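Local coordinates for protein CHAD domain (Ricinus communis, PDB 6QV5) that probably binds inorganic polyphosphate through an all-helical CHAD domain and also carries a bound zinc ion, at residues 16-21 and 31-36; 24-29 and 165-170; 39-44 and 62-67; 127-132 and 252-257. All blocks are in the same frame, centred on the assembly; numbering follows the deposited sequence.

Interaction 1. Residues 16-21 and 31-36; sequences QALALD and PAILGN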
loop_
_atom_site.group_PDB
_atom_site.type_symbol
_atom_site.label_atom_id
_atom_site.label_comp_id
_atom_site.label_asym_id
_atom_site.label_seq_id
_atom_site.Cartn_x
_atom_site.Cartn_y
_atom_site.Cartn_z
ATOM N N GLN A 16 -7.263 -8.119 10.222
ATOM C CA GLN A 16 -7.379 -9.208 11.193
ATOM C C GLN A 16 -6.278 -10.242 10.973
ATOM O O GLN A 16 -5.966 -10.569 9.824
ATOM C CB GLN A 16 -8.761 -9.871 11.099
ATOM C CG GLN A 16 -9.580 -9.755 12.377
ATOM C CD GLN A 16 -10.852 -10.562 12.302
ATOM O OE1 GLN A 16 -11.906 -10.069 11.890
ATOM N NE2 GLN A 16 -10.783 -11.823 12.704
ATOM N N ALA A 17 -5.667 -10.728 12.074
ATOM C CA ALA A 17 -4.597 -11.726 12.042
ATOM C C ALA A 17 -5.130 -13.049 11.492
ATOM O O ALA A 17 -6.032 -13.650 12.082
ATOM C CB ALA A 17 -4.010 -11.917 13.433
ATOM N N LEU A 18 -4.616 -13.458 10.322
ATOM C CA LEU A 18 -5.037 -14.683 9.648
ATOM C C LEU A 18 -4.094 -15.844 9.965
ATOM O O LEU A 18 -2.973 -15.901 9.451
ATOM C CB LEU A 18 -5.176 -14.448 8.129
ATOM C CG LEU A 18 -5.897 -15.530 7.316
ATOM C CD1 LEU A 18 -7.407 -15.476 7.522
ATOM C CD2 LEU A 18 -5.594 -15.379 5.846
ATOM N N ALA A 19 -4.551 -16.755 10.839
ATOM C CA ALA A 19 -3.788 -17.929 11.253
ATOM C C ALA A 19 -4.348 -19.191 10.588
ATOM O O ALA A 19 -5.276 -19.822 11.106
ATOM C CB ALA A 19 -3.791 -18.057 12.772
ATOM N N LEU A 20 -3.801 -19.526 9.408
ATOM C CA LEU A 20 -4.202 -20.699 8.631
ATOM C C LEU A 20 -3.561 -21.958 9.200
ATOM O O LEU A 20 -2.446 -21.895 9.728
ATOM C CB LEU A 20 -3.791 -20.544 7.152
ATOM C CG LEU A 20 -4.525 -19.500 6.307
ATOM C CD1 LEU A 20 -3.699 -19.120 5.098
ATOM C CD2 LEU A 20 -5.890 -20.006 5.854
ATOM N N ASP A 21 -4.253 -23.105 9.069
ATOM C CA ASP A 21 -3.746 -24.404 9.515
ATOM C C ASP A 21 -2.615 -24.850 8.584
ATOM O O ASP A 21 -2.610 -24.475 7.408
ATOM C CB ASP A 21 -4.872 -25.456 9.528
ATOM C CG ASP A 21 -5.937 -25.235 10.585
ATOM O OD1 ASP A 21 -5.595 -25.257 11.790
ATOM O OD2 ASP A 21 -7.117 -25.067 10.211
ATOM N N PRO A 31 -10.108 -18.178 -0.259
ATOM C CA PRO A 31 -11.222 -17.338 0.219
ATOM C C PRO A 31 -10.960 -16.704 1.587
ATOM O O PRO A 31 -11.577 -15.689 1.904
ATOM C CB PRO A 31 -12.409 -18.303 0.247
ATOM C CG PRO A 31 -11.805 -19.629 0.476
ATOM C CD PRO A 31 -10.462 -19.613 -0.193
ATOM N N ALA A 32 -10.052 -17.297 2.392
ATOM C CA ALA A 32 -9.685 -16.777 3.710
ATOM C C ALA A 32 -8.797 -15.538 3.575
ATOM O O ALA A 32 -8.983 -14.583 4.327
ATOM C CB ALA A 32 -8.983 -17.848 4.530
ATOM N N ILE A 33 -7.851 -15.551 2.602
ATOM C CA ILE A 33 -6.925 -14.451 2.296
ATOM C C ILE A 33 -7.692 -13.272 1.681
ATOM O O ILE A 33 -7.571 -12.147 2.176
ATOM C CB ILE A 33 -5.731 -14.938 1.410
ATOM C CG1 ILE A 33 -4.751 -15.804 2.230
ATOM C CG2 ILE A 33 -4.990 -13.767 0.727
ATOM C CD1 ILE A 33 -3.948 -16.812 1.436
ATOM N N LEU A 34 -8.482 -13.532 0.614
ATOM C CA LEU A 34 -9.272 -12.503 -0.068
ATOM C C LEU A 34 -10.399 -11.952 0.799
ATOM O O LEU A 34 -10.694 -10.760 0.719
ATOM C CB LEU A 34 -9.806 -12.991 -1.423
ATOM C CG LEU A 34 -8.792 -13.153 -2.562
ATOM C CD1 LEU A 34 -9.459 -13.730 -3.777
ATOM C CD2 LEU A 34 -8.146 -11.820 -2.947
ATOM N N GLY A 35 -10.991 -12.817 1.628
ATOM C CA GLY A 35 -12.049 -12.456 2.567
ATOM C C GLY A 35 -11.546 -11.514 3.645
ATOM O O GLY A 35 -12.267 -10.603 4.056
ATOM N N ASN A 36 -10.289 -11.721 4.085
ATOM C CA ASN A 36 -9.591 -10.896 5.073
ATOM C C ASN A 36 -9.319 -9.506 4.475
ATOM O O ASN A 36 -9.433 -8.504 5.182
ATOM C CB ASN A 36 -8.276 -11.568 5.487
ATOM C CG ASN A 36 -7.566 -10.895 6.633
ATOM O OD1 ASN A 36 -6.828 -9.922 6.454
ATOM N ND2 ASN A 36 -7.767 -11.410 7.836
HETATM O O HOH W 1 -9.325 -8.226 7.899
#
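Leu18 and Asn36 provide about half of the buried surface between the extended segment 16-21 and helix 31-36, with Ala32 next. Leu18 has CG anti to the backbone N (chi1 -167°), and its two methyls touch the helix: CD2 lies 3.7 Å from Ile33 CG1, the two side chains crossing at about a right angle, while CD1 rests 4.1 Å from Ala32 CB. Leu20 CD2 adds a second methyl to that alanine at 4.0 Å. Asn36 slides past Leu18 in the opposite direction and donates from ND2 to Gln16 O at 2.8 Å, an N-H...O angle of 159°. The acceptor lies close to the Asn36 amide plane, whereas the donor sits above the Gln16 carbonyl plane. Asn36 OD1 in turn accepts from Arg66 NH1, so both polar ends of this buried amide are satisfied and its rotation is fixed. A water bridges the backbones, accepting from Gln16 N and donating to Asn36 O at 2.7 Å. The arrangement is an extended N-terminal segment running back beside the first helix of an all-helical fold, joined to it by leucine packing, one side-chain-to-backbone hydrogen bond and a bridging water.

Interaction 2. Residues 24-29 and 165-170; sequences AALSEA and PLLDGS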
loop_
_atom_site.group_PDB
_atom_site.type_symbol
_atom_site.label_atom_id
_atom_site.label_comp_id
_atom_site.label_asym_id
_atom_site.label_seq_id
_atom_site.Cartn_x
_atom_site.Cartn_y
_atom_site.Cartn_z
ATOM N N ALA A 24 -3.952 -27.030 5.749
ATOM C CA ALA A 24 -5.017 -26.380 4.977
ATOM C C ALA A 24 -4.758 -26.408 3.471
ATOM O O ALA A 24 -3.609 -26.289 3.037
ATOM C CB ALA A 24 -5.216 -24.949 5.448
ATOM N N ALA A 25 -5.835 -26.573 2.681
ATOM C CA ALA A 25 -5.792 -26.625 1.218
ATOM C C ALA A 25 -5.851 -25.223 0.601
ATOM O O ALA A 25 -6.220 -24.266 1.287
ATOM C CB ALA A 25 -6.944 -27.474 0.697
ATOM N N LEU A 26 -5.493 -25.109 -0.699
ATOM C CA LEU A 26 -5.531 -23.852 -1.455
ATOM C C LEU A 26 -6.979 -23.358 -1.604
ATOM O O LEU A 26 -7.214 -22.148 -1.606
ATOM C CB LEU A 26 -4.844 -24.015 -2.830
ATOM C CG LEU A 26 -4.720 -22.771 -3.738
ATOM C CD1 LEU A 26 -3.887 -21.670 -3.092
ATOM C CD2 LEU A 26 -4.129 -23.139 -5.081
ATOM N N SER A 27 -7.944 -24.301 -1.662
ATOM C CA SER A 27 -9.380 -24.031 -1.750
ATOM C C SER A 27 -9.925 -23.399 -0.453
ATOM O O SER A 27 -11.034 -22.861 -0.455
ATOM C CB SER A 27 -10.143 -25.313 -2.079
ATOM O OG SER A 27 -10.098 -26.246 -1.012
ATOM N N GLU A 28 -9.145 -23.478 0.643
ATOM C CA GLU A 28 -9.479 -22.939 1.964
ATOM C C GLU A 28 -8.732 -21.631 2.230
ATOM O O GLU A 28 -9.304 -20.719 2.829
ATOM C CB GLU A 28 -9.158 -23.964 3.067
ATOM C CG GLU A 28 -9.992 -25.235 2.999
ATOM C CD GLU A 28 -9.590 -26.358 3.938
ATOM O OE1 GLU A 28 -8.375 -26.534 4.189
ATOM O OE2 GLU A 28 -10.498 -27.081 4.409
ATOM N N ALA A 29 -7.460 -21.541 1.784
ATOM C CA ALA A 29 -6.595 -20.372 1.959
ATOM C C ALA A 29 -7.032 -19.178 1.107
ATOM O O ALA A 29 -7.126 -18.071 1.635
ATOM C CB ALA A 29 -5.148 -20.736 1.659
ATOM N N PRO A 165 -13.533 -23.491 -4.818
ATOM C CA PRO A 165 -13.427 -24.964 -4.864
ATOM C C PRO A 165 -12.725 -25.533 -6.101
ATOM O O PRO A 165 -12.388 -26.717 -6.116
ATOM C CB PRO A 165 -14.883 -25.426 -4.768
ATOM C CG PRO A 165 -15.663 -24.322 -5.367
ATOM C CD PRO A 165 -14.930 -23.053 -5.039
ATOM N N LEU A 166 -12.490 -24.690 -7.125
ATOM C CA LEU A 166 -11.845 -25.065 -8.389
ATOM C C LEU A 166 -10.308 -25.153 -8.296
ATOM O O LEU A 166 -9.670 -25.610 -9.248
ATOM C CB LEU A 166 -12.256 -24.094 -9.523
ATOM C CG LEU A 166 -13.753 -23.778 -9.704
ATOM C CD1 LEU A 166 -13.951 -22.618 -10.660
ATOM C CD2 LEU A 166 -14.533 -24.987 -10.191
ATOM N N LEU A 167 -9.719 -24.725 -7.162
ATOM C CA LEU A 167 -8.267 -24.729 -6.959
ATOM C C LEU A 167 -7.740 -26.037 -6.372
ATOM O O LEU A 167 -8.313 -26.564 -5.416
ATOM C CB LEU A 167 -7.807 -23.520 -6.125
ATOM C CG LEU A 167 -8.244 -22.124 -6.601
ATOM C CD1 LEU A 167 -7.801 -21.072 -5.634
ATOM C CD2 LEU A 167 -7.701 -21.795 -7.986
ATOM N N ASP A 168 -6.635 -26.545 -6.948
ATOM C CA ASP A 168 -5.991 -27.802 -6.560
ATOM C C ASP A 168 -4.751 -27.617 -5.680
ATOM O O ASP A 168 -4.107 -26.567 -5.717
ATOM C CB ASP A 168 -5.633 -28.623 -7.811
ATOM C CG ASP A 168 -6.832 -29.041 -8.633
ATOM O OD1 ASP A 168 -7.300 -30.187 -8.459
ATOM O OD2 ASP A 168 -7.302 -28.222 -9.452
ATOM N N GLY A 169 -4.432 -28.660 -4.912
ATOM C CA GLY A 169 -3.279 -28.708 -4.021
ATOM C C GLY A 169 -3.466 -28.016 -2.687
ATOM O O GLY A 169 -4.479 -27.347 -2.459
ATOM N N SER A 170 -2.472 -28.181 -1.795
ATOM C CA SER A 170 -2.450 -27.586 -0.459
ATOM C C SER A 170 -1.971 -26.131 -0.511
ATOM O O SER A 170 -1.445 -25.692 -1.538
ATOM C CB SER A 170 -1.553 -28.403 0.468
ATOM O OG SER A 170 -0.206 -28.395 0.024
#
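Ala25 and Ser170 form a single backbone bridge, their CA atoms 3.9 Å apart, and beside it Leu26 N donates to Gly169 O at 3.0 Å. This bond is nearly straight (168°) and meets a lone pair of the acceptor in the carbonyl plane. Leu26 has the largest share of the buried surface. Its CG stands anti to the backbone N (chi1 -177°), and the branch beyond leans over the loop: CD2 lies 3.8 Å from Leu167 CB and 3.5 Å from Asp168 O, while CG is 4.0 Å from Leu167 CD1. Ser27 touches the loop through CB, which is 4.0 Å from Leu167 O. Within segment 24-29, Ala25 N donates to Glu28 OE1 at 3.0 Å, so the side chain of Glu28 reaches back to the residue at the N-cap position. Ser170 is likewise an N-cap, its OG making a weak hydrogen bond to His173 N. The bridge therefore joins the starts of two helices, 26-42 and 171-192, and a backbone bond between Ala24 and Ala171 extends the pairing. Leu26 also packs on Phe174 of helix 171-192 and on Phe74, which follows helix 54-73, while Leu167 touches Val77 in a loop.

Interaction 3. Residues 39-44 and 62-67; sequences EHIQRN and VGVRRL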
loop_
_atom_site.group_PDB
_atom_site.type_symbol
_atom_site.label_atom_id
_atom_site.label_comp_id
_atom_site.label_asym_id
_atom_site.label_seq_id
_atom_site.Cartn_x
_atom_site.Cartn_y
_atom_site.Cartn_z
ATOM N N GLU A 39 -12.781 -7.650 4.043
ATOM C CA GLU A 39 -13.236 -7.235 5.378
ATOM C C GLU A 39 -12.477 -5.971 5.817
ATOM O O GLU A 39 -13.090 -5.054 6.362
ATOM C CB GLU A 39 -13.052 -8.370 6.403
ATOM C CG GLU A 39 -13.569 -8.054 7.801
ATOM C CD GLU A 39 -13.095 -8.968 8.918
ATOM O OE1 GLU A 39 -11.901 -9.347 8.924
ATOM O OE2 GLU A 39 -13.920 -9.289 9.802
ATOM N N HIS A 40 -11.157 -5.916 5.537
ATOM C CA HIS A 40 -10.276 -4.785 5.853
ATOM C C HIS A 40 -10.737 -3.499 5.142
ATOM O O HIS A 40 -10.639 -2.414 5.714
ATOM C CB HIS A 40 -8.813 -5.137 5.505
ATOM C CG HIS A 40 -7.774 -4.208 6.065
ATOM N ND1 HIS A 40 -6.469 -4.237 5.606
ATOM C CD2 HIS A 40 -7.871 -3.266 7.035
ATOM C CE1 HIS A 40 -5.823 -3.306 6.291
ATOM N NE2 HIS A 40 -6.625 -2.698 7.165
ATOM N N ILE A 41 -11.283 -3.638 3.920
ATOM C CA ILE A 41 -11.820 -2.536 3.116
ATOM C C ILE A 41 -13.211 -2.125 3.647
ATOM O O ILE A 41 -13.417 -0.949 3.961
ATOM C CB ILE A 41 -11.859 -2.921 1.599
ATOM C CG1 ILE A 41 -10.447 -3.223 1.054
ATOM C CG2 ILE A 41 -12.557 -1.843 0.750
ATOM C CD1 ILE A 41 -10.389 -4.119 -0.184
ATOM N N GLN A 42 -14.141 -3.114 3.738
ATOM C CA GLN A 42 -15.533 -2.952 4.168
ATOM C C GLN A 42 -15.701 -2.338 5.567
ATOM O O GLN A 42 -16.533 -1.449 5.741
ATOM C CB GLN A 42 -16.272 -4.302 4.060
ATOM C CG GLN A 42 -17.757 -4.273 4.420
ATOM C CD GLN A 42 -18.023 -4.712 5.842
ATOM O OE1 GLN A 42 -17.665 -5.820 6.263
ATOM N NE2 GLN A 42 -18.671 -3.853 6.614
ATOM N N ARG A 43 -14.943 -2.826 6.565
ATOM C CA ARG A 43 -15.062 -2.346 7.950
ATOM C C ARG A 43 -14.592 -0.893 8.172
ATOM O O ARG A 43 -14.775 -0.361 9.271
ATOM C CB ARG A 43 -14.375 -3.306 8.935
ATOM C CG ARG A 43 -15.004 -4.706 9.014
ATOM C CD ARG A 43 -16.293 -4.757 9.817
ATOM N NE ARG A 43 -16.042 -4.719 11.258
ATOM C CZ ARG A 43 -16.693 -3.937 12.113
ATOM N NH1 ARG A 43 -17.642 -3.114 11.682
ATOM N NH2 ARG A 43 -16.399 -3.970 13.406
ATOM N N ASN A 44 -14.041 -0.243 7.128
ATOM C CA ASN A 44 -13.594 1.150 7.184
ATOM C C ASN A 44 -14.497 2.107 6.381
ATOM O O ASN A 44 -14.346 3.320 6.513
ATOM C CB ASN A 44 -12.125 1.271 6.770
ATOM C CG ASN A 44 -11.169 0.782 7.828
ATOM O OD1 ASN A 44 -11.029 1.376 8.901
ATOM N ND2 ASN A 44 -10.485 -0.313 7.547
ATOM N N VAL A 62 -4.787 0.700 2.511
ATOM C CA VAL A 62 -3.906 -0.454 2.739
ATOM C C VAL A 62 -4.653 -1.749 2.377
ATOM O O VAL A 62 -4.077 -2.625 1.729
ATOM C CB VAL A 62 -3.298 -0.455 4.176
ATOM C CG1 VAL A 62 -2.709 -1.815 4.557
ATOM C CG2 VAL A 62 -2.244 0.638 4.322
ATOM N N GLY A 63 -5.937 -1.814 2.742
ATOM C CA GLY A 63 -6.825 -2.934 2.440
ATOM C C GLY A 63 -6.974 -3.179 0.951
ATOM O O GLY A 63 -7.007 -4.333 0.515
ATOM N N VAL A 64 -7.060 -2.085 0.161
ATOM C CA VAL A 64 -7.166 -2.112 -1.302
ATOM C C VAL A 64 -5.840 -2.617 -1.894
ATOM O O VAL A 64 -5.861 -3.471 -2.784
ATOM C CB VAL A 64 -7.626 -0.741 -1.884
ATOM C CG1 VAL A 64 -7.521 -0.701 -3.409
ATOM C CG2 VAL A 64 -9.051 -0.414 -1.446
ATOM N N ARG A 65 -4.700 -2.122 -1.362
ATOM C CA ARG A 65 -3.349 -2.526 -1.769
ATOM C C ARG A 65 -3.102 -4.007 -1.481
ATOM O O ARG A 65 -2.539 -4.700 -2.331
ATOM C CB ARG A 65 -2.284 -1.674 -1.067
ATOM C CG ARG A 65 -1.935 -0.404 -1.812
ATOM C CD ARG A 65 -0.572 0.102 -1.391
ATOM N NE ARG A 65 -0.428 1.536 -1.639
ATOM C CZ ARG A 65 -0.716 2.482 -0.750
ATOM N NH1 ARG A 65 -1.161 2.156 0.457
ATOM N NH2 ARG A 65 -0.554 3.761 -1.059
ATOM N N ARG A 66 -3.541 -4.488 -0.292
ATOM C CA ARG A 66 -3.427 -5.885 0.147
ATOM C C ARG A 66 -4.235 -6.801 -0.772
ATOM O O ARG A 66 -3.768 -7.890 -1.105
ATOM C CB ARG A 66 -3.905 -6.046 1.600
ATOM C CG ARG A 66 -2.884 -5.607 2.636
ATOM C CD ARG A 66 -3.411 -5.711 4.055
ATOM N NE ARG A 66 -3.445 -7.094 4.529
ATOM C CZ ARG A 66 -4.555 -7.800 4.718
ATOM N NH1 ARG A 66 -4.486 -9.054 5.144
ATOM N NH2 ARG A 66 -5.744 -7.257 4.488
ATOM N N LEU A 67 -5.430 -6.343 -1.197
ATOM C CA LEU A 67 -6.319 -7.067 -2.104
ATOM C C LEU A 67 -5.688 -7.207 -3.496
ATOM O O LEU A 67 -5.697 -8.307 -4.050
ATOM C CB LEU A 67 -7.692 -6.365 -2.183
ATOM C CG LEU A 67 -8.752 -6.991 -3.101
ATOM C CD1 LEU A 67 -9.426 -8.191 -2.445
ATOM C CD2 LEU A 67 -9.794 -5.966 -3.496
#
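A close helix-helix approach within the helical CHAD domain brings His40 and Ile41 of helix 26-42 against Gly63 of helix 54-73, with the CA atoms of Ile41 and Gly63 only 5.1 Å apart. Glycine, with no CB, allows this spacing: the space a CB would take is already filled by Ile41 CG1 and His40 C. Ile41 lies against the backbone of Gly63, its CG1 3.5 Å from Gly63 C and its CD1 3.5 Å from Gly63 O. Farther along the helix, CD1 reaches Leu67 CD2 at 3.8 Å, and Val64 CG2 flanks CG1 at 4.0 Å. On the other flank of Gly63 the His40 ring, with CG anti to the backbone N (chi1 -166°), brings ND1 to 3.4 Å from Gly63 CA. The Arg66 and His40 side chains cross at about a right angle, with the guanidinium and ring planes 65° apart and CD at the ring edge. Arg66 NH2 makes a weak, bent hydrogen bond to His40 ND1 (3.3 Å, 126°). Both groups have stronger partners: His40 NE2 bonds to Gln59 OE1, and Arg66 NH1 donates to Asn36 OD1. The bond from NE2 to Gln59, with the weak one at ND1, probably sets the rotation of the ring. A glycine at the point of closest approach is a common way for two helices to pack tightly, here within an all-helical domain.

Interaction 4. Residues 127-132 and 252-257; sequences ALVQKI and RLLQEL
Leu128 and Leu257 both carry CG anti to the backbone N (chi1 -178° in each), and their methyl ends meet tip to tip between helices 122-145 and 224-260. Ile132 instead has CG1 anti to the carbonyl carbon (chi1 -52°), bringing that methylene to the same leucine. This is an apolar helix crossing in the all-helical CHAD domain: the segment axes stand nearly perpendicular, at 96°, and come no closer than 12.3 Å. At that separation the backbones are well apart and side chains alone span the interface. Leu257 is the central residue. Its CD2 lies 3.9 Å from Leu128 CD2, and Val129 CG2 approaches the same methyl at 4.2 Å, so that one branch of the leucine receives two residues of helix 122-145. Val129 CG2 also makes a looser contact with Leu254 CD2 at 4.4 Å. No hydrogen bond or salt bridge links the segments. Leu254 packs on Val268 and Ala271 of helix 265-281, Ile132 on Trp101 of helix 82-108, and Leu128 on the loop residues Gln261 and Ala264. The zinc ion bound by His52 and His138 lies about 13 Å from the side chain of Ile132, so the contact lies outside the metal site. The other branch of Leu257 meets Ile132 obliquely, with CD1 3.8 Å from CG1.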
loop_
_atom_site.group_PDB
_atom_site.type_symbol
_atom_site.label_atom_id
_atom_site.label_comp_id
_atom_site.label_asym_id
_atom_site.label_seq_id
_atom_site.Cartn_x
_atom_site.Cartn_y
_atom_site.Cartn_z
ATOM N N ALA A 127 -3.433 25.828 5.190
ATOM C CA ALA A 127 -4.885 25.997 5.147
ATOM C C ALA A 127 -5.433 25.574 3.779
ATOM O O ALA A 127 -6.517 24.991 3.715
ATOM C CB ALA A 127 -5.252 27.444 5.434
ATOM N N LEU A 128 -4.674 25.855 2.693
ATOM C CA LEU A 128 -5.035 25.490 1.321
ATOM C C LEU A 128 -4.915 23.976 1.113
ATOM O O LEU A 128 -5.810 23.380 0.519
ATOM C CB LEU A 128 -4.183 26.269 0.295
ATOM C CG LEU A 128 -4.476 26.040 -1.204
ATOM C CD1 LEU A 128 -5.837 26.601 -1.611
ATOM C CD2 LEU A 128 -3.399 26.666 -2.065
ATOM N N VAL A 129 -3.824 23.361 1.617
ATOM C CA VAL A 129 -3.579 21.916 1.530
ATOM C C VAL A 129 -4.664 21.152 2.317
ATOM O O VAL A 129 -5.177 20.149 1.816
ATOM C CB VAL A 129 -2.117 21.541 1.918
ATOM C CG1 VAL A 129 -1.936 20.034 2.102
ATOM C CG2 VAL A 129 -1.131 22.067 0.877
ATOM N N GLN A 130 -5.061 21.678 3.501
ATOM C CA GLN A 130 -6.117 21.118 4.352
ATOM C C GLN A 130 -7.468 21.165 3.632
ATOM O O GLN A 130 -8.253 20.229 3.759
ATOM C CB GLN A 130 -6.195 21.864 5.695
ATOM C CG GLN A 130 -6.918 21.084 6.796
ATOM C CD GLN A 130 -6.962 21.787 8.136
ATOM O OE1 GLN A 130 -6.248 22.763 8.400
ATOM N NE2 GLN A 130 -7.808 21.289 9.026
ATOM N N LYS A 131 -7.718 22.247 2.864
ATOM C CA LYS A 131 -8.932 22.449 2.071
ATOM C C LYS A 131 -9.000 21.402 0.951
ATOM O O LYS A 131 -10.069 20.836 0.723
ATOM C CB LYS A 131 -8.969 23.880 1.499
ATOM C CG LYS A 131 -10.282 24.274 0.831
ATOM C CD LYS A 131 -10.176 25.639 0.161
ATOM C CE LYS A 131 -11.428 25.997 -0.602
ATOM N NZ LYS A 131 -11.319 27.333 -1.250
ATOM N N ILE A 132 -7.855 21.126 0.281
ATOM C CA ILE A 132 -7.764 20.134 -0.797
ATOM C C ILE A 132 -7.947 18.719 -0.234
ATOM O O ILE A 132 -8.734 17.954 -0.787
ATOM C CB ILE A 132 -6.474 20.284 -1.671
ATOM C CG1 ILE A 132 -6.275 21.732 -2.216
ATOM C CG2 ILE A 132 -6.416 19.246 -2.806
ATOM C CD1 ILE A 132 -7.380 22.329 -3.173
ATOM N N ARG A 252 5.282 16.725 -6.603
ATOM C CA ARG A 252 4.354 16.498 -7.713
ATOM C C ARG A 252 2.985 17.123 -7.391
ATOM O O ARG A 252 2.418 17.804 -8.247
ATOM C CB ARG A 252 4.231 14.986 -7.998
ATOM C CG ARG A 252 3.297 14.624 -9.157
ATOM C CD ARG A 252 3.050 13.126 -9.277
ATOM N NE ARG A 252 2.417 12.549 -8.085
ATOM C CZ ARG A 252 1.105 12.497 -7.871
ATOM N NH1 ARG A 252 0.257 12.997 -8.763
ATOM N NH2 ARG A 252 0.629 11.951 -6.760
ATOM N N LEU A 253 2.468 16.897 -6.160
ATOM C CA LEU A 253 1.180 17.423 -5.693
ATOM C C LEU A 253 1.163 18.946 -5.599
ATOM O O LEU A 253 0.165 19.561 -5.978
ATOM C CB LEU A 253 0.764 16.810 -4.339
ATOM C CG LEU A 253 0.379 15.324 -4.300
ATOM C CD1 LEU A 253 0.151 14.873 -2.874
ATOM C CD2 LEU A 253 -0.869 15.036 -5.128
ATOM N N LEU A 254 2.258 19.554 -5.094
ATOM C CA LEU A 254 2.370 21.007 -4.956
ATOM C C LEU A 254 2.501 21.714 -6.304
ATOM O O LEU A 254 1.876 22.758 -6.489
ATOM C CB LEU A 254 3.498 21.412 -3.993
ATOM C CG LEU A 254 3.264 21.138 -2.501
ATOM C CD1 LEU A 254 4.570 21.136 -1.738
ATOM C CD2 LEU A 254 2.286 22.135 -1.884
ATOM N N GLN A 255 3.264 21.129 -7.258
ATOM C CA GLN A 255 3.434 21.665 -8.617
ATOM C C GLN A 255 2.078 21.694 -9.352
ATOM O O GLN A 255 1.800 22.653 -10.078
ATOM C CB GLN A 255 4.505 20.869 -9.398
ATOM C CG GLN A 255 4.769 21.322 -10.846
ATOM C CD GLN A 255 5.173 22.772 -10.983
ATOM O OE1 GLN A 255 6.293 23.171 -10.646
ATOM N NE2 GLN A 255 4.265 23.592 -11.494
ATOM N N GLU A 256 1.226 20.669 -9.116
ATOM C CA GLU A 256 -0.130 20.564 -9.667
ATOM C C GLU A 256 -1.026 21.634 -9.030
ATOM O O GLU A 256 -1.858 22.225 -9.720
ATOM C CB GLU A 256 -0.716 19.168 -9.407
ATOM C CG GLU A 256 -0.233 18.101 -10.375
ATOM C CD GLU A 256 -0.621 16.674 -10.031
ATOM O OE1 GLU A 256 -1.787 16.444 -9.632
ATOM O OE2 GLU A 256 0.242 15.779 -10.176
ATOM N N LEU A 257 -0.834 21.886 -7.714
ATOM C CA LEU A 257 -1.560 22.892 -6.933
ATOM C C LEU A 257 -1.169 24.310 -7.379
ATOM O O LEU A 257 -2.015 25.202 -7.356
ATOM C CB LEU A 257 -1.300 22.687 -5.422
ATOM C CG LEU A 257 -2.020 23.610 -4.424
ATOM C CD1 LEU A 257 -3.500 23.273 -4.314
ATOM C CD2 LEU A 257 -1.380 23.529 -3.056
#

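How the interactions relate
Interactions 1, 2 and 3 share helix 26-42: interaction 2 lies at its N-terminal end, interaction 1 in the middle and interaction 3 farther on, with the centres of 1 and 2, and of 1 and 3, each 13 Å apart. Along the chain, interactions 1 and 2 cross, while interaction 3 follows 1 in series and is nested inside the loop that interaction 2 closes. Asn36 and Arg66 join interactions 1 and 3. Interaction 4 uses other helices, opens after 1 and 3 have closed and crosses interaction 2; its centre is 26 Å from that of 3. The first helix is thus held at three levels, with 1 and 2 across the chain's centre from interaction 4.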